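Local coordinates for E3 19 kDa protein (Human adenovirus E serotype 4, PDB 5IRO) that probably binds and retains MHC class I heavy chains in the endoplasmic reticulum and interferes with tapasin, blunting host antigen presentation, at residues 18-23 with 65-70; 44-49 with 55-60. All blocks are in the same frame, centred on the assembly; numbering follows the deposited sequence.

Interaction 1 of 2, residues 18-23 with 65-70; sequences CQLSFQ and EWYTVS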
loop_
_atom_site.group_PDB
_atom_site.type_symbol
_atom_site.label_atom_id
_atom_site.label_comp_id
_atom_site.label_asym_id
_atom_site.label_seq_id
_atom_site.Cartn_x
_atom_site.Cartn_y
_atom_site.Cartn_z
ATOM N N CYS D 18 3.223 -29.244 6.585
ATOM C CA CYS D 18 3.403 -28.062 5.763
ATOM C C CYS D 18 3.006 -26.843 6.590
ATOM O O CYS D 18 1.832 -26.662 6.918
ATOM C CB CYS D 18 2.550 -28.170 4.502
ATOM S SG CYS D 18 3.181 -29.325 3.281
ATOM N N GLN D 19 3.991 -26.017 6.926
ATOM C CA GLN D 19 3.811 -24.914 7.866
ATOM C C GLN D 19 2.763 -23.896 7.423
ATOM O O GLN D 19 2.593 -23.637 6.235
ATOM C CB GLN D 19 5.145 -24.192 8.079
ATOM C CG GLN D 19 5.618 -23.421 6.849
ATOM C CD GLN D 19 6.890 -22.635 7.077
ATOM O OE1 GLN D 19 7.994 -23.166 6.961
ATOM N NE2 GLN D 19 6.742 -21.354 7.395
ATOM N N LEU D 20 2.032 -23.346 8.385
ATOM C CA LEU D 20 1.028 -22.335 8.071
ATOM C C LEU D 20 1.049 -21.148 9.038
ATOM O O LEU D 20 1.295 -21.308 10.233
ATOM C CB LEU D 20 -0.380 -22.937 7.944
ATOM C CG LEU D 20 -1.108 -23.630 9.097
ATOM C CD1 LEU D 20 -2.561 -23.843 8.705
ATOM C CD2 LEU D 20 -0.467 -24.960 9.459
ATOM N N SER D 21 0.787 -19.962 8.499
ATOM C CA SER D 21 0.784 -18.730 9.277
ATOM C C SER D 21 -0.544 -17.995 9.118
ATOM O O SER D 21 -1.207 -18.106 8.085
ATOM C CB SER D 21 1.941 -17.820 8.856
ATOM O OG SER D 21 1.992 -17.683 7.447
ATOM N N PHE D 22 -0.932 -17.249 10.148
ATOM C CA PHE D 22 -2.181 -16.494 10.127
ATOM C C PHE D 22 -1.895 -15.012 10.299
ATOM O O PHE D 22 -0.973 -14.629 11.020
ATOM C CB PHE D 22 -3.131 -16.976 11.225
ATOM C CG PHE D 22 -3.648 -18.367 11.014
ATOM C CD1 PHE D 22 -4.975 -18.575 10.685
ATOM C CD2 PHE D 22 -2.812 -19.465 11.136
ATOM C CE1 PHE D 22 -5.460 -19.848 10.489
ATOM C CE2 PHE D 22 -3.290 -20.742 10.938
ATOM C CZ PHE D 22 -4.613 -20.933 10.616
ATOM N N GLN D 23 -2.681 -14.178 9.628
ATOM C CA GLN D 23 -2.419 -12.745 9.659
ATOM C C GLN D 23 -3.689 -11.922 9.449
ATOM O O GLN D 23 -4.550 -12.289 8.647
ATOM C CB GLN D 23 -1.352 -12.397 8.613
ATOM C CG GLN D 23 -0.896 -10.947 8.596
ATOM C CD GLN D 23 0.266 -10.719 7.649
ATOM O OE1 GLN D 23 0.984 -11.653 7.294
ATOM N NE2 GLN D 23 0.456 -9.472 7.233
ATOM N N GLU D 65 -11.552 -26.913 8.152
ATOM C CA GLU D 65 -10.499 -27.001 9.151
ATOM C C GLU D 65 -9.613 -28.191 8.842
ATOM O O GLU D 65 -8.921 -28.723 9.712
ATOM C CB GLU D 65 -11.111 -27.121 10.538
ATOM C CG GLU D 65 -11.893 -25.892 10.931
ATOM C CD GLU D 65 -12.855 -26.163 12.053
ATOM O OE1 GLU D 65 -13.110 -27.353 12.337
ATOM O OE2 GLU D 65 -13.339 -25.186 12.660
ATOM N N TRP D 66 -9.659 -28.601 7.583
ATOM C CA TRP D 66 -8.795 -29.645 7.074
ATOM C C TRP D 66 -8.290 -29.185 5.715
ATOM O O TRP D 66 -8.879 -28.301 5.093
ATOM C CB TRP D 66 -9.574 -30.958 6.985
ATOM C CG TRP D 66 -10.792 -30.885 6.120
ATOM C CD1 TRP D 66 -12.088 -30.765 6.535
ATOM C CD2 TRP D 66 -10.840 -31.039 4.700
ATOM N NE1 TRP D 66 -12.933 -30.768 5.453
ATOM C CE2 TRP D 66 -12.192 -30.946 4.313
ATOM C CE3 TRP D 66 -9.869 -31.224 3.711
ATOM C CZ2 TRP D 66 -12.594 -31.030 2.986
ATOM C CZ3 TRP D 66 -10.270 -31.307 2.398
ATOM C CH2 TRP D 66 -11.618 -31.213 2.045
ATOM N N TYR D 67 -7.206 -29.792 5.250
ATOM C CA TYR D 67 -6.655 -29.483 3.939
ATOM C C TYR D 67 -5.966 -30.707 3.354
ATOM O O TYR D 67 -5.447 -31.543 4.091
ATOM C CB TYR D 67 -5.710 -28.275 4.016
ATOM C CG TYR D 67 -4.542 -28.436 4.968
ATOM C CD1 TYR D 67 -3.263 -28.693 4.496
ATOM C CD2 TYR D 67 -4.722 -28.326 6.343
ATOM C CE1 TYR D 67 -2.196 -28.836 5.362
ATOM C CE2 TYR D 67 -3.662 -28.469 7.216
ATOM C CZ TYR D 67 -2.403 -28.724 6.721
ATOM O OH TYR D 67 -1.345 -28.868 7.591
ATOM N N THR D 68 -5.955 -30.806 2.028
ATOM C CA THR D 68 -5.405 -31.983 1.370
ATOM C C THR D 68 -4.044 -31.697 0.761
ATOM O O THR D 68 -3.814 -30.620 0.202
ATOM C CB THR D 68 -6.338 -32.513 0.257
ATOM O OG1 THR D 68 -6.639 -31.468 -0.669
ATOM C CG2 THR D 68 -7.619 -33.040 0.846
ATOM N N VAL D 69 -3.146 -32.672 0.869
ATOM C CA VAL D 69 -1.826 -32.566 0.264
ATOM C C VAL D 69 -1.605 -33.733 -0.695
ATOM O O VAL D 69 -1.567 -34.895 -0.292
ATOM C CB VAL D 69 -0.694 -32.499 1.332
ATOM C CG1 VAL D 69 -0.852 -33.591 2.384
ATOM C CG2 VAL D 69 0.681 -32.553 0.672
ATOM N N SER D 70 -1.483 -33.410 -1.978
ATOM C CA SER D 70 -1.299 -34.421 -3.004
ATOM C C SER D 70 0.192 -34.583 -3.233
ATOM O O SER D 70 0.868 -33.634 -3.644
ATOM C CB SER D 70 -2.001 -34.010 -4.301
ATOM O OG SER D 70 -3.358 -33.667 -4.073
#

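Interaction 2 of 2, residues 44-49 with 55-60; sequences IQYKNK and LASTWQ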
loop_
_atom_site.group_PDB
_atom_site.type_symbol
_atom_site.label_atom_id
_atom_site.label_comp_id
_atom_site.label_asym_id
_atom_site.label_seq_id
_atom_site.Cartn_x
_atom_site.Cartn_y
_atom_site.Cartn_z
ATOM N N ILE D 44 -1.305 -28.390 -2.931
ATOM C CA ILE D 44 -1.988 -28.063 -1.686
ATOM C C ILE D 44 -3.405 -27.584 -1.984
ATOM O O ILE D 44 -3.627 -26.761 -2.872
ATOM C CB ILE D 44 -1.202 -27.041 -0.820
ATOM C CG1 ILE D 44 -1.879 -26.851 0.541
ATOM C CG2 ILE D 44 -1.036 -25.711 -1.538
ATOM C CD1 ILE D 44 -1.947 -28.113 1.366
ATOM N N GLN D 45 -4.366 -28.133 -1.251
ATOM C CA GLN D 45 -5.760 -27.752 -1.419
ATOM C C GLN D 45 -6.358 -27.441 -0.054
ATOM O O GLN D 45 -6.086 -28.142 0.917
ATOM C CB GLN D 45 -6.524 -28.885 -2.103
ATOM C CG GLN D 45 -8.038 -28.823 -1.989
ATOM C CD GLN D 45 -8.706 -28.507 -3.309
ATOM O OE1 GLN D 45 -8.143 -28.755 -4.375
ATOM N NE2 GLN D 45 -9.916 -27.966 -3.248
ATOM N N TYR D 46 -7.168 -26.391 0.019
ATOM C CA TYR D 46 -7.755 -25.971 1.286
ATOM C C TYR D 46 -9.280 -26.051 1.214
ATOM O O TYR D 46 -9.880 -26.960 1.784
ATOM C CB TYR D 46 -7.287 -24.557 1.654
ATOM C CG TYR D 46 -8.005 -23.935 2.834
ATOM C CD1 TYR D 46 -8.317 -24.685 3.963
ATOM C CD2 TYR D 46 -8.366 -22.595 2.820
ATOM C CE1 TYR D 46 -8.974 -24.118 5.037
ATOM C CE2 TYR D 46 -9.021 -22.019 3.891
ATOM C CZ TYR D 46 -9.323 -22.785 4.997
ATOM O OH TYR D 46 -9.975 -22.215 6.065
ATOM N N LYS D 47 -9.909 -25.108 0.520
ATOM C CA LYS D 47 -11.359 -25.153 0.351
ATOM C C LYS D 47 -11.718 -25.757 -1.000
ATOM O O LYS D 47 -11.816 -26.976 -1.155
ATOM C CB LYS D 47 -11.948 -23.740 0.417
ATOM C CG LYS D 47 -11.952 -23.104 1.801
ATOM C CD LYS D 47 -12.448 -21.660 1.744
ATOM C CE LYS D 47 -12.398 -20.985 3.110
ATOM N NZ LYS D 47 -12.625 -19.512 3.023
ATOM N N ASN D 48 -11.903 -24.875 -1.974
ATOM C CA ASN D 48 -12.204 -25.255 -3.341
ATOM C C ASN D 48 -11.138 -24.612 -4.206
ATOM O O ASN D 48 -11.287 -24.458 -5.419
ATOM C CB ASN D 48 -13.604 -24.786 -3.735
ATOM C CG ASN D 48 -14.683 -25.378 -2.849
ATOM O OD1 ASN D 48 -14.544 -26.490 -2.342
ATOM N ND2 ASN D 48 -15.763 -24.630 -2.651
ATOM N N LYS D 49 -10.053 -24.235 -3.540
ATOM C CA LYS D 49 -8.936 -23.556 -4.169
ATOM C C LYS D 49 -7.708 -24.445 -4.066
ATOM O O LYS D 49 -7.382 -24.955 -2.994
ATOM C CB LYS D 49 -8.680 -22.207 -3.492
ATOM C CG LYS D 49 -7.378 -21.532 -3.892
ATOM C CD LYS D 49 -7.192 -20.225 -3.136
ATOM C CE LYS D 49 -5.936 -19.496 -3.579
ATOM N NZ LYS D 49 -5.838 -18.145 -2.961
ATOM N N LEU D 55 -0.382 -21.802 -0.384
ATOM C CA LEU D 55 -1.767 -21.404 -0.594
ATOM C C LEU D 55 -2.120 -20.236 0.321
ATOM O O LEU D 55 -1.620 -20.142 1.440
ATOM C CB LEU D 55 -2.693 -22.599 -0.332
ATOM C CG LEU D 55 -4.099 -22.616 -0.941
ATOM C CD1 LEU D 55 -4.571 -24.046 -1.158
ATOM C CD2 LEU D 55 -5.084 -21.876 -0.058
ATOM N N ALA D 56 -2.971 -19.337 -0.165
ATOM C CA ALA D 56 -3.438 -18.218 0.646
ATOM C C ALA D 56 -4.945 -18.037 0.523
ATOM O O ALA D 56 -5.464 -17.810 -0.568
ATOM C CB ALA D 56 -2.716 -16.939 0.253
ATOM N N SER D 57 -5.642 -18.140 1.649
ATOM C CA SER D 57 -7.085 -17.936 1.671
ATOM C C SER D 57 -7.525 -17.190 2.923
ATOM O O SER D 57 -6.782 -16.374 3.468
ATOM C CB SER D 57 -7.822 -19.271 1.576
ATOM O OG SER D 57 -9.224 -19.072 1.585
ATOM N N THR D 58 -8.743 -17.476 3.369
ATOM C CA THR D 58 -9.283 -16.861 4.572
ATOM C C THR D 58 -10.083 -17.863 5.380
ATOM O O THR D 58 -10.592 -18.842 4.835
ATOM C CB THR D 58 -10.220 -15.692 4.238
ATOM O OG1 THR D 58 -9.987 -15.253 2.893
ATOM C CG2 THR D 58 -10.014 -14.544 5.215
ATOM N N TRP D 59 -10.191 -17.626 6.684
ATOM C CA TRP D 59 -11.071 -18.452 7.505
ATOM C C TRP D 59 -12.124 -17.631 8.245
ATOM O O TRP D 59 -11.817 -16.614 8.871
ATOM C CB TRP D 59 -10.275 -19.319 8.485
ATOM C CG TRP D 59 -11.130 -20.316 9.210
ATOM C CD1 TRP D 59 -11.440 -21.584 8.809
ATOM C CD2 TRP D 59 -11.769 -20.131 10.478
ATOM N NE1 TRP D 59 -12.245 -22.193 9.743
ATOM C CE2 TRP D 59 -12.459 -21.321 10.779
ATOM C CE3 TRP D 59 -11.829 -19.069 11.386
ATOM C CZ2 TRP D 59 -13.197 -21.479 11.950
ATOM C CZ3 TRP D 59 -12.561 -19.227 12.546
ATOM C CH2 TRP D 59 -13.238 -20.421 12.817
ATOM N N GLN D 60 -13.371 -18.090 8.150
ATOM C CA GLN D 60 -14.491 -17.537 8.904
ATOM C C GLN D 60 -15.282 -18.724 9.459
ATOM O O GLN D 60 -15.120 -19.843 8.971
ATOM C CB GLN D 60 -15.378 -16.650 8.015
ATOM C CG GLN D 60 -16.211 -17.397 6.977
ATOM C CD GLN D 60 -17.100 -16.472 6.157
ATOM O OE1 GLN D 60 -17.415 -15.360 6.578
ATOM N NE2 GLN D 60 -17.522 -16.939 4.986
#

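Interaction 1 of 2, residues 18-23 with 65-70
Tyr67 reaches across toward Cys18 and Leu20 between the two three-stranded antiparallel sheets of this lumenal domain, a beta sandwich, consistent with the family's E-set clan. Residues 20-23 lie on an outer strand of one sheet and 66-70 on the central strand of the other, so the segments face each other across the interior rather than pairing edge to edge; their nearest CA atoms, Cys18 and Val69, are 8.8 Å apart. With chi1 at 58°, the Tyr67 ring is held between its own backbone N and carbonyl carbon and projects inward, hydroxyl leading. Both partners meet this hydroxyl end, from the same side of the ring plane. Leu20 presents its CD2 branch, 4.4 Å from Tyr67 OH, beyond the end of the ring rather than over its centre. The carbonyl of Cys18 comes obliquely, its O atom 3.9 Å from Tyr67 OH, a separation too long to count as a direct hydrogen bond. Only 133 Å² is buried between the segments, a light touch in a buried setting. Leu20 also packs on Phe85, and Tyr67 on Ile44. Cys18 is tied by a disulfide to Cys35, and its SG stands 4.8 Å from Val69 CG2.

Interaction 2 of 2, residues 44-49 with 55-60
Lys47 donates a hydrogen bond to a main-chain oxygen of strand 54-59 across the sheet-to-sheet connection of the sandwich: strand 43-45 belongs to one sheet, 54-59 to the other, and residues 46-49 bend back between them. Lys47 NZ lies 2.8 Å from Thr58 O, reaching it from above the carbonyl plane (36° out) with a C=O...N angle of 141°. Its chain is extended beyond CG, and the ammonium also makes a salt bridge with Asp63. Lys49 NZ points to Ala56 O, but the modelled distance is too short to trust and a bond there is doubtful; its salt bridge is to an acidic side chain on another protein chain of the assembly.

Beneath Lys47 lies the Tyr46 ring; CG anti to the backbone N carries it out along strand 54-59 until OH reaches Trp59. Lys47 CG covers one face near the rim, while Ser57 OG and Thr58 O lie at the edge, in plane. Tyr46 OH hydrogen-bonds to Pro64 O, and Trp59 NE1 to Asp63 O; Phe87 meets both rings.

Leu55, which contributes the largest buried area, fills the inside of the bend. Its CB packs 3.7 Å from Ile44 CG2, and its CD2 is 3.9 Å from Tyr46 CB. At the far end the Tyr46 and Trp59 side chains cross at about a right angle, Tyr46 OH approaching the indole edge in its plane, 3.2 Å from Trp59 CD1.

How the interactions relate
Interaction 2 is nested inside the chain loop that interaction 1 closes, and their centres lie 8 Å apart. Both span the two sheets, and they join where strands 43-45 and 66-72 run side by side: Thr68 N is 2.9 Å from Gln45 O, a probable backbone hydrogen bond. Side chains continue the junction, since Ile44 CD1 packs 3.4 Å from Tyr67 CD1. Ile44 and Tyr67 therefore connect the interior around Leu55 with that beside Cys18 and Leu20. The two differ in extent, 461 Å² buried in interaction 2 against 133 Å² in interaction 1. Residues of both approach another protein chain, chiefly Lys49, Ala56 and Thr58 in interaction 2, with Gln23 in interaction 1.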